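Long-range contacts in A rubisco-like protein (PDB 3NWR), which is of undetermined function but shares the fold of the rubisco large chain and is probably an enzyme, classed as a lyase: residues L107-A111 against L307-S311; I262-F267 against Y304-W308; V127-L132 against L297-A303; I103-L107 against Y138-F142. All coordinates share one frame; numbering follows the deposited sequence.

Contact 1: L107-A111 against L307-S311; sequences LPTLA and LWRLS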
loop_
_atom_site.group_PDB
_atom_site.type_symbol
_atom_site.label_atom_id
_atom_site.label_comp_id
_atom_site.label_asym_id
_atom_site.label_seq_id
_atom_site.Cartn_x
_atom_site.Cartn_y
_atom_site.Cartn_z
ATOM N N LEU A 107 -9.507 -7.552 7.940
ATOM C CA LEU A 107 -8.533 -7.664 6.856
ATOM C C LEU A 107 -7.378 -6.663 6.959
ATOM O O LEU A 107 -6.212 -7.066 6.909
ATOM C CB LEU A 107 -9.228 -7.582 5.495
ATOM C CG LEU A 107 -8.342 -7.799 4.263
ATOM C CD1 LEU A 107 -7.439 -9.033 4.400
ATOM C CD2 LEU A 107 -9.216 -7.918 3.013
ATOM N N PRO A 108 -7.674 -5.360 7.104
ATOM C CA PRO A 108 -6.517 -4.453 7.198
ATOM C C PRO A 108 -5.667 -4.646 8.466
ATOM O O PRO A 108 -4.458 -4.424 8.427
ATOM C CB PRO A 108 -7.154 -3.058 7.118
ATOM C CG PRO A 108 -8.580 -3.257 7.607
ATOM C CD PRO A 108 -8.961 -4.635 7.095
ATOM N N THR A 109 -6.262 -5.068 9.575
ATOM C CA THR A 109 -5.445 -5.359 10.749
ATOM C C THR A 109 -4.674 -6.673 10.611
ATOM O O THR A 109 -3.578 -6.807 11.148
ATOM C CB THR A 109 -6.258 -5.262 12.048
ATOM O OG1 THR A 109 -6.783 -3.938 12.133
ATOM C CG2 THR A 109 -5.373 -5.529 13.271
ATOM N N LEU A 110 -5.215 -7.616 9.842
ATOM C CA LEU A 110 -4.442 -8.800 9.479
ATOM C C LEU A 110 -3.162 -8.357 8.765
ATOM O O LEU A 110 -2.068 -8.823 9.086
ATOM C CB LEU A 110 -5.281 -9.726 8.592
ATOM C CG LEU A 110 -4.540 -10.907 7.966
ATOM C CD1 LEU A 110 -3.879 -11.746 9.044
ATOM C CD2 LEU A 110 -5.464 -11.767 7.104
ATOM N N ALA A 111 -3.292 -7.438 7.813
ATOM C CA ALA A 111 -2.103 -6.919 7.130
ATOM C C ALA A 111 -1.154 -6.187 8.087
ATOM O O ALA A 111 0.066 -6.310 7.971
ATOM C CB ALA A 111 -2.493 -6.018 5.960
ATOM N N LEU A 307 -4.001 -12.013 0.863
ATOM C CA LEU A 307 -4.674 -10.883 1.490
ATOM C C LEU A 307 -5.707 -10.274 0.556
ATOM O O LEU A 307 -6.846 -10.029 0.958
ATOM C CB LEU A 307 -3.659 -9.829 1.907
ATOM C CG LEU A 307 -2.660 -10.278 2.966
ATOM C CD1 LEU A 307 -1.595 -9.208 3.105
ATOM C CD2 LEU A 307 -3.372 -10.516 4.290
ATOM N N TRP A 308 -5.327 -10.035 -0.694
ATOM C CA TRP A 308 -6.280 -9.440 -1.633
ATOM C C TRP A 308 -7.488 -10.323 -1.936
ATOM O O TRP A 308 -8.596 -9.832 -2.089
ATOM C CB TRP A 308 -5.574 -8.902 -2.895
ATOM C CG TRP A 308 -5.033 -7.565 -2.569
ATOM C CD1 TRP A 308 -3.722 -7.211 -2.342
ATOM C CD2 TRP A 308 -5.813 -6.409 -2.306
ATOM N NE1 TRP A 308 -3.654 -5.877 -1.985
ATOM C CE2 TRP A 308 -4.929 -5.369 -1.962
ATOM C CE3 TRP A 308 -7.188 -6.146 -2.353
ATOM C CZ2 TRP A 308 -5.380 -4.080 -1.659
ATOM C CZ3 TRP A 308 -7.627 -4.880 -2.048
ATOM C CH2 TRP A 308 -6.729 -3.861 -1.702
ATOM N N ARG A 309 -7.285 -11.635 -1.989
ATOM C CA ARG A 309 -8.413 -12.515 -2.253
ATOM C C ARG A 309 -9.438 -12.490 -1.113
ATOM O O ARG A 309 -10.626 -12.726 -1.339
ATOM C CB ARG A 309 -7.914 -13.921 -2.567
ATOM C CG ARG A 309 -7.439 -14.025 -4.010
ATOM C CD ARG A 309 -6.640 -15.286 -4.285
ATOM N NE ARG A 309 -7.441 -16.498 -4.151
ATOM C CZ ARG A 309 -6.966 -17.711 -4.406
ATOM N NH1 ARG A 309 -7.748 -18.777 -4.266
ATOM N NH2 ARG A 309 -5.701 -17.854 -4.806
ATOM N N LEU A 310 -8.994 -12.169 0.098
ATOM C CA LEU A 310 -9.927 -12.029 1.221
ATOM C C LEU A 310 -10.902 -10.864 1.038
ATOM O O LEU A 310 -11.939 -10.811 1.709
ATOM C CB LEU A 310 -9.189 -11.900 2.560
ATOM C CG LEU A 310 -8.285 -13.085 2.922
ATOM C CD1 LEU A 310 -7.499 -12.804 4.205
ATOM C CD2 LEU A 310 -9.095 -14.374 3.067
ATOM N N SER A 311 -10.582 -9.926 0.148
ATOM C CA SER A 311 -11.508 -8.821 -0.129
ATOM C C SER A 311 -12.556 -9.186 -1.172
ATOM O O SER A 311 -13.493 -8.423 -1.418
ATOM C CB SER A 311 -10.764 -7.565 -0.586
ATOM O OG SER A 311 -10.268 -7.728 -1.902
#

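Contact 2: I262-F267 against Y304-W308; sequences INWCGF and YQTLW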
loop_
_atom_site.group_PDB
_atom_site.type_symbol
_atom_site.label_atom_id
_atom_site.label_comp_id
_atom_site.label_asym_id
_atom_site.label_seq_id
_atom_site.Cartn_x
_atom_site.Cartn_y
_atom_site.Cartn_z
ATOM N N ILE A 262 -6.214 -1.634 -6.576
ATOM C CA ILE A 262 -6.360 -2.140 -5.211
ATOM C C ILE A 262 -5.423 -1.523 -4.173
ATOM O O ILE A 262 -5.839 -1.247 -3.056
ATOM C CB ILE A 262 -6.264 -3.676 -5.160
ATOM C CG1 ILE A 262 -5.031 -4.177 -5.932
ATOM C CG2 ILE A 262 -7.549 -4.283 -5.734
ATOM C CD1 ILE A 262 -4.726 -5.691 -5.738
ATOM N N ASN A 263 -4.152 -1.330 -4.519
ATOM C CA ASN A 263 -3.212 -0.843 -3.518
ATOM C C ASN A 263 -3.593 0.529 -2.974
ATOM O O ASN A 263 -3.414 0.809 -1.791
ATOM C CB ASN A 263 -1.794 -0.808 -4.066
ATOM C CG ASN A 263 -1.288 -2.182 -4.408
ATOM O OD1 ASN A 263 -1.455 -3.129 -3.620
ATOM N ND2 ASN A 263 -0.694 -2.320 -5.591
ATOM N N TRP A 264 -4.133 1.370 -3.849
ATOM C CA TRP A 264 -4.428 2.743 -3.470
ATOM C C TRP A 264 -5.839 2.880 -2.927
ATOM O O TRP A 264 -6.129 3.783 -2.136
ATOM C CB TRP A 264 -4.206 3.660 -4.675
ATOM C CG TRP A 264 -2.922 3.357 -5.399
ATOM C CD1 TRP A 264 -2.778 3.077 -6.724
ATOM C CD2 TRP A 264 -1.608 3.273 -4.825
ATOM N NE1 TRP A 264 -1.455 2.837 -7.015
ATOM C CE2 TRP A 264 -0.716 2.954 -5.870
ATOM C CE3 TRP A 264 -1.100 3.447 -3.537
ATOM C CZ2 TRP A 264 0.655 2.801 -5.661
ATOM C CZ3 TRP A 264 0.272 3.291 -3.333
ATOM C CH2 TRP A 264 1.123 2.983 -4.392
ATOM N N CYS A 265 -6.715 1.972 -3.333
ATOM C CA CYS A 265 -8.063 1.903 -2.776
ATOM C C CYS A 265 -8.022 1.369 -1.352
ATOM O O CYS A 265 -8.683 1.924 -0.458
ATOM C CB CYS A 265 -8.948 1.014 -3.648
ATOM S SG CYS A 265 -9.369 1.757 -5.247
ATOM N N GLY A 266 -7.232 0.311 -1.140
ATOM C CA GLY A 266 -7.084 -0.295 0.175
ATOM C C GLY A 266 -8.034 -1.436 0.482
ATOM O O GLY A 266 -9.145 -1.501 -0.057
ATOM N N PHE A 267 -7.604 -2.331 1.368
ATOM C CA PHE A 267 -8.452 -3.459 1.753
ATOM C C PHE A 267 -9.796 -2.976 2.300
ATOM O O PHE A 267 -10.830 -3.571 2.014
ATOM C CB PHE A 267 -7.773 -4.321 2.821
ATOM C CG PHE A 267 -6.479 -4.964 2.380
ATOM C CD1 PHE A 267 -6.482 -5.942 1.390
ATOM C CD2 PHE A 267 -5.267 -4.613 2.971
ATOM C CE1 PHE A 267 -5.295 -6.561 0.979
ATOM C CE2 PHE A 267 -4.069 -5.223 2.582
ATOM C CZ PHE A 267 -4.082 -6.207 1.581
ATOM N N TYR A 304 0.658 -11.665 -0.850
ATOM C CA TYR A 304 -0.081 -10.521 -1.376
ATOM C C TYR A 304 -1.460 -10.938 -1.894
ATOM O O TYR A 304 -2.488 -10.337 -1.539
ATOM C CB TYR A 304 0.742 -9.899 -2.505
ATOM C CG TYR A 304 0.149 -8.676 -3.173
ATOM C CD1 TYR A 304 0.132 -7.438 -2.527
ATOM C CD2 TYR A 304 -0.349 -8.751 -4.474
ATOM C CE1 TYR A 304 -0.403 -6.311 -3.165
ATOM C CE2 TYR A 304 -0.872 -7.636 -5.114
ATOM C CZ TYR A 304 -0.889 -6.426 -4.457
ATOM O OH TYR A 304 -1.400 -5.332 -5.116
ATOM N N GLN A 305 -1.483 -11.960 -2.746
ATOM C CA GLN A 305 -2.733 -12.420 -3.359
ATOM C C GLN A 305 -3.649 -13.095 -2.340
ATOM O O GLN A 305 -4.865 -13.071 -2.489
ATOM C CB GLN A 305 -2.457 -13.330 -4.567
ATOM C CG GLN A 305 -1.787 -14.666 -4.231
ATOM C CD GLN A 305 -2.761 -15.827 -4.169
ATOM O OE1 GLN A 305 -3.642 -15.961 -5.019
ATOM N NE2 GLN A 305 -2.580 -16.702 -3.174
ATOM N N THR A 306 -3.069 -13.683 -1.294
ATOM C CA THR A 306 -3.898 -14.200 -0.206
ATOM C C THR A 306 -4.699 -13.068 0.437
ATOM O O THR A 306 -5.933 -13.141 0.535
ATOM C CB THR A 306 -3.061 -14.912 0.864
ATOM O OG1 THR A 306 -2.433 -16.066 0.293
ATOM C CG2 THR A 306 -3.947 -15.343 2.025
ATOM N N LEU A 307 -4.001 -12.013 0.863
ATOM C CA LEU A 307 -4.674 -10.883 1.490
ATOM C C LEU A 307 -5.707 -10.274 0.556
ATOM O O LEU A 307 -6.846 -10.029 0.958
ATOM C CB LEU A 307 -3.659 -9.829 1.907
ATOM C CG LEU A 307 -2.660 -10.278 2.966
ATOM C CD1 LEU A 307 -1.595 -9.208 3.105
ATOM C CD2 LEU A 307 -3.372 -10.516 4.290
ATOM N N TRP A 308 -5.327 -10.035 -0.694
ATOM C CA TRP A 308 -6.280 -9.440 -1.633
ATOM C C TRP A 308 -7.488 -10.323 -1.936
ATOM O O TRP A 308 -8.596 -9.832 -2.089
ATOM C CB TRP A 308 -5.574 -8.902 -2.895
ATOM C CG TRP A 308 -5.033 -7.565 -2.569
ATOM C CD1 TRP A 308 -3.722 -7.211 -2.342
ATOM C CD2 TRP A 308 -5.813 -6.409 -2.306
ATOM N NE1 TRP A 308 -3.654 -5.877 -1.985
ATOM C CE2 TRP A 308 -4.929 -5.369 -1.962
ATOM C CE3 TRP A 308 -7.188 -6.146 -2.353
ATOM C CZ2 TRP A 308 -5.380 -4.080 -1.659
ATOM C CZ3 TRP A 308 -7.627 -4.880 -2.048
ATOM C CH2 TRP A 308 -6.729 -3.861 -1.702
#

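Contact 3: V127-L132 against L297-A303; sequences VRLLSL and LGMSFQA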
loop_
_atom_site.group_PDB
_atom_site.type_symbol
_atom_site.label_atom_id
_atom_site.label_comp_id
_atom_site.label_asym_id
_atom_site.label_seq_id
_atom_site.Cartn_x
_atom_site.Cartn_y
_atom_site.Cartn_z
ATOM N N VAL A 127 13.701 -8.023 5.277
ATOM C CA VAL A 127 12.513 -8.732 5.743
ATOM C C VAL A 127 11.497 -8.756 4.614
ATOM O O VAL A 127 11.102 -7.697 4.091
ATOM C CB VAL A 127 11.838 -8.085 6.978
ATOM C CG1 VAL A 127 10.523 -8.773 7.277
ATOM C CG2 VAL A 127 12.729 -8.161 8.197
ATOM N N ARG A 128 11.089 -9.961 4.240
ATOM C CA ARG A 128 10.073 -10.140 3.217
ATOM C C ARG A 128 9.071 -11.192 3.646
ATOM O O ARG A 128 9.444 -12.291 4.058
ATOM C CB ARG A 128 10.707 -10.550 1.893
ATOM C CG ARG A 128 9.721 -10.655 0.718
ATOM C CD ARG A 128 10.503 -11.012 -0.512
ATOM N NE ARG A 128 9.705 -11.258 -1.705
ATOM C CZ ARG A 128 9.661 -10.445 -2.754
ATOM N NH1 ARG A 128 10.329 -9.296 -2.747
ATOM N NH2 ARG A 128 8.947 -10.793 -3.809
ATOM N N LEU A 129 7.791 -10.847 3.549
ATOM C CA LEU A 129 6.726 -11.801 3.805
ATOM C C LEU A 129 6.547 -12.650 2.560
ATOM O O LEU A 129 6.229 -12.131 1.497
ATOM C CB LEU A 129 5.432 -11.058 4.118
ATOM C CG LEU A 129 4.178 -11.921 4.223
ATOM C CD1 LEU A 129 4.288 -12.945 5.345
ATOM C CD2 LEU A 129 2.929 -11.033 4.410
ATOM N N LEU A 130 6.780 -13.953 2.686
ATOM C CA LEU A 130 6.745 -14.865 1.539
ATOM C C LEU A 130 5.373 -15.480 1.284
ATOM O O LEU A 130 4.927 -15.581 0.139
ATOM C CB LEU A 130 7.748 -16.006 1.744
ATOM C CG LEU A 130 9.173 -15.588 2.086
ATOM C CD1 LEU A 130 10.022 -16.832 2.384
ATOM C CD2 LEU A 130 9.774 -14.775 0.953
ATOM N N SER A 131 4.713 -15.926 2.343
ATOM C CA SER A 131 3.489 -16.686 2.166
ATOM C C SER A 131 2.652 -16.706 3.435
ATOM O O SER A 131 3.150 -16.425 4.529
ATOM C CB SER A 131 3.814 -18.116 1.716
ATOM O OG SER A 131 4.627 -18.750 2.679
ATOM N N LEU A 132 1.369 -17.028 3.270
ATOM C CA LEU A 132 0.421 -17.114 4.377
ATOM C C LEU A 132 -0.358 -18.410 4.266
ATOM O O LEU A 132 -0.635 -18.886 3.161
ATOM C CB LEU A 132 -0.574 -15.957 4.332
ATOM C CG LEU A 132 0.015 -14.569 4.582
ATOM C CD1 LEU A 132 -0.996 -13.489 4.197
ATOM C CD2 LEU A 132 0.421 -14.431 6.032
ATOM N N LEU A 297 12.992 -7.496 0.537
ATOM C CA LEU A 297 12.011 -6.613 1.155
ATOM C C LEU A 297 10.607 -6.863 0.643
ATOM O O LEU A 297 10.422 -7.283 -0.488
ATOM C CB LEU A 297 12.391 -5.153 0.870
ATOM C CG LEU A 297 11.605 -4.024 1.541
ATOM C CD1 LEU A 297 11.745 -4.108 3.061
ATOM C CD2 LEU A 297 12.089 -2.663 1.034
ATOM N N GLY A 298 9.619 -6.585 1.485
ATOM C CA GLY A 298 8.249 -6.473 1.014
ATOM C C GLY A 298 7.427 -7.745 1.084
ATOM O O GLY A 298 7.389 -8.410 2.118
ATOM N N MET A 299 6.781 -8.095 -0.024
ATOM C CA MET A 299 5.796 -9.163 -0.007
ATOM C C MET A 299 5.842 -9.953 -1.305
ATOM O O MET A 299 5.686 -9.383 -2.388
ATOM C CB MET A 299 4.402 -8.561 0.190
ATOM C CG MET A 299 3.384 -9.518 0.728
ATOM S SD MET A 299 1.806 -8.666 0.980
ATOM C CE MET A 299 2.221 -7.348 2.101
ATOM N N SER A 300 6.072 -11.261 -1.206
ATOM C CA SER A 300 5.947 -12.134 -2.375
ATOM C C SER A 300 4.479 -12.283 -2.763
ATOM O O SER A 300 3.570 -12.026 -1.955
ATOM C CB SER A 300 6.532 -13.520 -2.092
ATOM O OG SER A 300 7.896 -13.417 -1.725
ATOM N N PHE A 301 4.237 -12.712 -3.993
ATOM C CA PHE A 301 2.872 -12.700 -4.508
ATOM C C PHE A 301 1.943 -13.635 -3.734
ATOM O O PHE A 301 0.785 -13.319 -3.526
ATOM C CB PHE A 301 2.844 -13.027 -6.009
ATOM C CG PHE A 301 1.494 -12.838 -6.653
ATOM C CD1 PHE A 301 1.061 -11.578 -7.059
ATOM C CD2 PHE A 301 0.670 -13.926 -6.867
ATOM C CE1 PHE A 301 -0.194 -11.417 -7.669
ATOM C CE2 PHE A 301 -0.572 -13.777 -7.473
ATOM C CZ PHE A 301 -1.002 -12.516 -7.876
ATOM N N GLN A 302 2.437 -14.795 -3.308
ATOM C CA GLN A 302 1.564 -15.744 -2.608
ATOM C C GLN A 302 0.851 -15.069 -1.437
ATOM O O GLN A 302 -0.367 -15.214 -1.262
ATOM C CB GLN A 302 2.380 -16.942 -2.111
ATOM C CG GLN A 302 1.569 -18.181 -1.787
ATOM C CD GLN A 302 0.708 -18.035 -0.553
ATOM O OE1 GLN A 302 1.016 -17.271 0.372
ATOM N NE2 GLN A 302 -0.401 -18.770 -0.534
ATOM N N ALA A 303 1.619 -14.328 -0.642
ATOM C CA ALA A 303 1.069 -13.632 0.513
ATOM C C ALA A 303 0.157 -12.478 0.077
ATOM O O ALA A 303 -0.956 -12.319 0.591
ATOM C CB ALA A 303 2.190 -13.115 1.410
HETATM O O HOH W 1 -2.722 -18.593 1.335
#

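Contact 4: I103-L107 against Y138-F142; sequences IDANL and YRARF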
loop_
_atom_site.group_PDB
_atom_site.type_symbol
_atom_site.label_atom_id
_atom_site.label_comp_id
_atom_site.label_asym_id
_atom_site.label_seq_id
_atom_site.Cartn_x
_atom_site.Cartn_y
_atom_site.Cartn_z
ATOM N N ILE A 103 -6.765 -11.066 16.058
ATOM C CA ILE A 103 -7.101 -10.313 14.849
ATOM C C ILE A 103 -8.601 -10.307 14.567
ATOM O O ILE A 103 -9.170 -9.300 14.146
ATOM C CB ILE A 103 -6.378 -10.912 13.617
ATOM C CG1 ILE A 103 -4.912 -11.233 13.946
ATOM C CG2 ILE A 103 -6.492 -9.985 12.407
ATOM C CD1 ILE A 103 -4.182 -11.987 12.841
ATOM N N ASP A 104 -9.237 -11.451 14.791
ATOM C CA ASP A 104 -10.565 -11.701 14.247
ATOM C C ASP A 104 -10.610 -11.429 12.735
ATOM O O ASP A 104 -9.562 -11.425 12.088
ATOM C CB ASP A 104 -11.652 -10.966 15.027
ATOM C CG ASP A 104 -12.380 -11.892 15.995
ATOM O OD1 ASP A 104 -12.140 -13.121 15.929
ATOM O OD2 ASP A 104 -13.178 -11.406 16.822
ATOM N N ALA A 105 -11.801 -11.241 12.169
ATOM C CA ALA A 105 -11.930 -11.197 10.705
ATOM C C ALA A 105 -11.748 -9.790 10.157
ATOM O O ALA A 105 -12.588 -9.279 9.428
ATOM C CB ALA A 105 -13.276 -11.774 10.261
ATOM N N ASN A 106 -10.626 -9.192 10.513
ATOM C CA ASN A 106 -10.324 -7.802 10.214
ATOM C C ASN A 106 -9.170 -7.769 9.210
ATOM O O ASN A 106 -8.002 -7.952 9.582
ATOM C CB ASN A 106 -9.923 -7.113 11.527
ATOM C CG ASN A 106 -9.792 -5.604 11.391
ATOM O OD1 ASN A 106 -9.025 -5.104 10.564
ATOM N ND2 ASN A 106 -10.537 -4.867 12.214
ATOM N N LEU A 107 -9.507 -7.552 7.940
ATOM C CA LEU A 107 -8.533 -7.664 6.856
ATOM C C LEU A 107 -7.378 -6.663 6.959
ATOM O O LEU A 107 -6.212 -7.066 6.909
ATOM C CB LEU A 107 -9.228 -7.582 5.495
ATOM C CG LEU A 107 -8.342 -7.799 4.263
ATOM C CD1 LEU A 107 -7.439 -9.033 4.400
ATOM C CD2 LEU A 107 -9.216 -7.918 3.013
ATOM N N TYR A 138 -11.484 -19.658 8.948
ATOM C CA TYR A 138 -11.127 -18.245 9.055
ATOM C C TYR A 138 -11.342 -17.540 7.712
ATOM O O TYR A 138 -11.939 -16.459 7.650
ATOM C CB TYR A 138 -9.674 -18.113 9.513
ATOM C CG TYR A 138 -9.200 -16.705 9.801
ATOM C CD1 TYR A 138 -9.825 -15.911 10.762
ATOM C CD2 TYR A 138 -8.088 -16.184 9.140
ATOM C CE1 TYR A 138 -9.364 -14.620 11.042
ATOM C CE2 TYR A 138 -7.628 -14.899 9.407
ATOM C CZ TYR A 138 -8.272 -14.127 10.355
ATOM O OH TYR A 138 -7.811 -12.853 10.632
ATOM N N ARG A 139 -10.865 -18.153 6.637
ATOM C CA ARG A 139 -11.057 -17.593 5.296
ATOM C C ARG A 139 -12.532 -17.293 5.014
ATOM O O ARG A 139 -12.877 -16.290 4.383
ATOM C CB ARG A 139 -10.495 -18.558 4.246
ATOM C CG ARG A 139 -10.353 -17.984 2.835
ATOM C CD ARG A 139 -11.614 -18.184 1.993
ATOM N NE ARG A 139 -11.499 -17.495 0.709
ATOM C CZ ARG A 139 -11.822 -16.219 0.529
ATOM N NH1 ARG A 139 -12.294 -15.504 1.550
ATOM N NH2 ARG A 139 -11.680 -15.650 -0.665
ATOM N N ALA A 140 -13.399 -18.173 5.500
ATOM C CA ALA A 140 -14.836 -18.034 5.307
ATOM C C ALA A 140 -15.422 -16.764 5.924
ATOM O O ALA A 140 -16.525 -16.360 5.564
ATOM C CB ALA A 140 -15.562 -19.277 5.865
ATOM N N ARG A 141 -14.693 -16.140 6.846
ATOM C CA ARG A 141 -15.197 -14.969 7.545
ATOM C C ARG A 141 -14.887 -13.689 6.776
ATOM O O ARG A 141 -15.264 -12.600 7.192
ATOM C CB ARG A 141 -14.624 -14.908 8.963
ATOM C CG ARG A 141 -15.037 -16.104 9.818
ATOM C CD ARG A 141 -14.172 -16.239 11.065
ATOM N NE ARG A 141 -14.341 -15.121 11.988
ATOM C CZ ARG A 141 -13.572 -14.905 13.053
ATOM N NH1 ARG A 141 -12.565 -15.725 13.340
ATOM N NH2 ARG A 141 -13.806 -13.857 13.832
ATOM N N PHE A 142 -14.216 -13.841 5.640
ATOM C CA PHE A 142 -13.963 -12.709 4.753
ATOM C C PHE A 142 -14.864 -12.811 3.526
ATOM O O PHE A 142 -15.953 -13.378 3.609
ATOM C CB PHE A 142 -12.475 -12.652 4.397
ATOM C CG PHE A 142 -11.583 -12.459 5.600
ATOM C CD1 PHE A 142 -11.158 -11.192 5.967
ATOM C CD2 PHE A 142 -11.197 -13.540 6.375
ATOM C CE1 PHE A 142 -10.338 -11.007 7.080
ATOM C CE2 PHE A 142 -10.374 -13.371 7.494
ATOM C CZ PHE A 142 -9.943 -12.096 7.849
HETATM O O HOH W 2 -14.346 -9.880 7.280
#

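Contact 1: L107-A111 against L307-S311
Leu107 forks over the last turn of helix 301-309, where both methyls pack round the carbonyl oxygen of Leu307. CD1 goes on to meet Leu310 CD1 at 3.8 Å, while CD2 reaches Ser311 CB at 3.9 Å. The fork faces this way because CG lies anti to the backbone nitrogen (chi1 -175°), which turns the branch toward helix 301-309. One turn on, Leu110 uses a single branch: CD2 touches Leu307 CD2 at 3.7 Å and Leu310 CD1 at the same distance, its chain running about at right angles to that of Leu310. Ala111 completes the apolar row more loosely, against Leu307 CD1.

Behind this shell the helix end is tied down. The carbonyl of Trp308 accepts both Ser311 N and Ser311 OG, the hydroxyl at 2.7 Å and in the carbonyl plane, and this fixes the Ser311 side chain next to Leu107. Leu310 is also bonded through its backbone to Glu143. The contact thus sets helix 107-114 of the N-terminal domain against helix 301-309 of the barrel, which follows strand 280-284 and precedes strand 315-319 in the chain, while Phe267 of helix 267-276 touches both Leu107 and Leu307.

Contact 2: I262-F267 against Y304-W308
The indole of Trp308 is held between an aliphatic branch point and a second aromatic ring. Ile262 lies over one face: its CB is 3.5 Å from the centroid of the six-membered ring and 11° off the normal, a CH-pi contact. Because CG1 of Ile262 sits between its backbone nitrogen and carbonyl carbon (chi1 49°), CD1 runs back over the same face, toward the junction of the two rings. Phe267 occupies the opposite face, with planes inclined at 31° and centroids 4.1 Å apart; its CZ also lies 3.7 Å from Leu307 CB.

The outer rim of the indole presses on backbone, CH2 lying 3.1 Å from Ile262 O. Gly266, with positive phi, ends helix 262-265 and turns the chain at the start of helix 267-276, and Phe267 comes to the opposite face of the indole. Both segments belong to the catalytic barrel: helix 262-265 follows strand 257-261, and helix 301-309 precedes strand 315-319. Phe267 also touches Trp264 of the second subunit.

Tyr304 OH donates to Asn263 OD1 at 2.7 Å, well to the side of the C=O direction and tilted from the carbonyl plane. Asn263 ND2 is bonded to Asn286 O, so the amide is gripped at both ends and its rotation is set. The association probably rests chiefly on dispersion around one indole, with the tyrosine-asparagine bond giving direction at its border.

Contact 3: V127-L132 against L297-A303
Val127 opens a short parallel beta ladder with the 297-303 segment, its carbonyl taking a weak bond from Gly298 N at 3.2 Å. Arg128, extended from CG to NE, reaches across the neighbouring segment. NE donates to Ser300 OG at 2.8 Å, almost straight (170°) and within the guanidinium plane. Its NH1 makes a weaker bond to Leu297 O and a further one to Ser292 O, while the backbone carbonyl group of Met299 lies over one guanidinium face.

Leu129 continues the ladder in both directions: its N donates to Gly298 O at 2.9 Å, and its O receives Ser300 N at 2.8 Å. Its side chain runs beside that of Met299, pointing the same way, and CG packs on Ala303 CB at 3.6 Å. At Leu130 and Ser131 the strand makes a classic beta bulge opposite Asp18 of strand 14-23, and across the contact Leu130 O lies against Ser300 CB.

At Leu132 a side chain takes over from the backbone ladder. Gln302, bent at chi2 (-70°), turns OE1 to accept Leu132 N at 2.9 Å, and a water links Gln302 NE2 to Leu132 O, so the amide serves both polar backbone atoms of Leu132, one directly and one through water.

The exchange of partners has a consequence for helix 301-309. Ser300 holds the N-cap position, yet its hydroxyl serves Arg128 instead of capping. The lead-in to the helix and its first turn are tied to the edge strand 126-133 of the N-terminal sheet by main-chain, guanidinium and amide bonds, and the arginine's charge is probably stabilised by the several oxygens around it.

Contact 4: I103-L107 against Y138-F142
Asp104 and Arg141 form a salt bridge between two turns: an inverse gamma turn centred on Ala105 and a type I beta turn running from Arg139 to Phe142. Arg141 NH2 reaches Asp104 OD1 at 2.8 Å in a nearly straight bond (170°). The oxygen lies in the guanidinium plane but is met from above the carboxylate, the two planes standing 81° apart. Tyr138 OH donates to the carbonyl of the same aspartate, 2.7 Å from Asp104 O, and Asn106 N adds a weak bond to that oxygen, so one residue is held at both its side chain and its backbone. A water donates to Ala105 O and Arg141 O, adding a water-mediated link.

Next comes Asn106, which caps helix 107-114 through OD1 on Thr109 N and sends ND2 to Thr237 O of the second subunit.

Apolar packing adds to these bonds. Ala105 CB rests on Arg141 CB at 3.7 Å and also lies over one face of the Phe142 ring, offset toward the rim. Phe142, with CG anti to its carbonyl carbon (chi1 -61°), brings its ring against the gamma turn, CZ lying 3.6 Å from Ala105 CA. The adjacent corner meets the start of the helix, where Phe142 CE1 stands 3.9 Å from Leu107 CB.

In the fold
Helix 301-309 is the common element of three contacts: contact 3 fixes its start, contact 2 its middle and contact 1 its end, while contact 4 lies at the start of helix 107-114, sharing Leu107 with contact 1. Chemistry follows position. Contacts 1 and 2 are buried, their centres 7 Å apart; contact 1 is apolar across its segments and contact 2 mostly so, with one hydrogen bond. Contact 3, partly buried, combines strand-like backbone bonding with side-chain bonds to backbone and hydroxyl, and contact 4, farthest from the chain's centre, couples a buried aromatic side to a charged pair involving the exposed Arg141. Contacts 1 and 3 join the N-terminal domain to the barrel, whereas contact 2 is internal to the barrel. All four touch the second subunit.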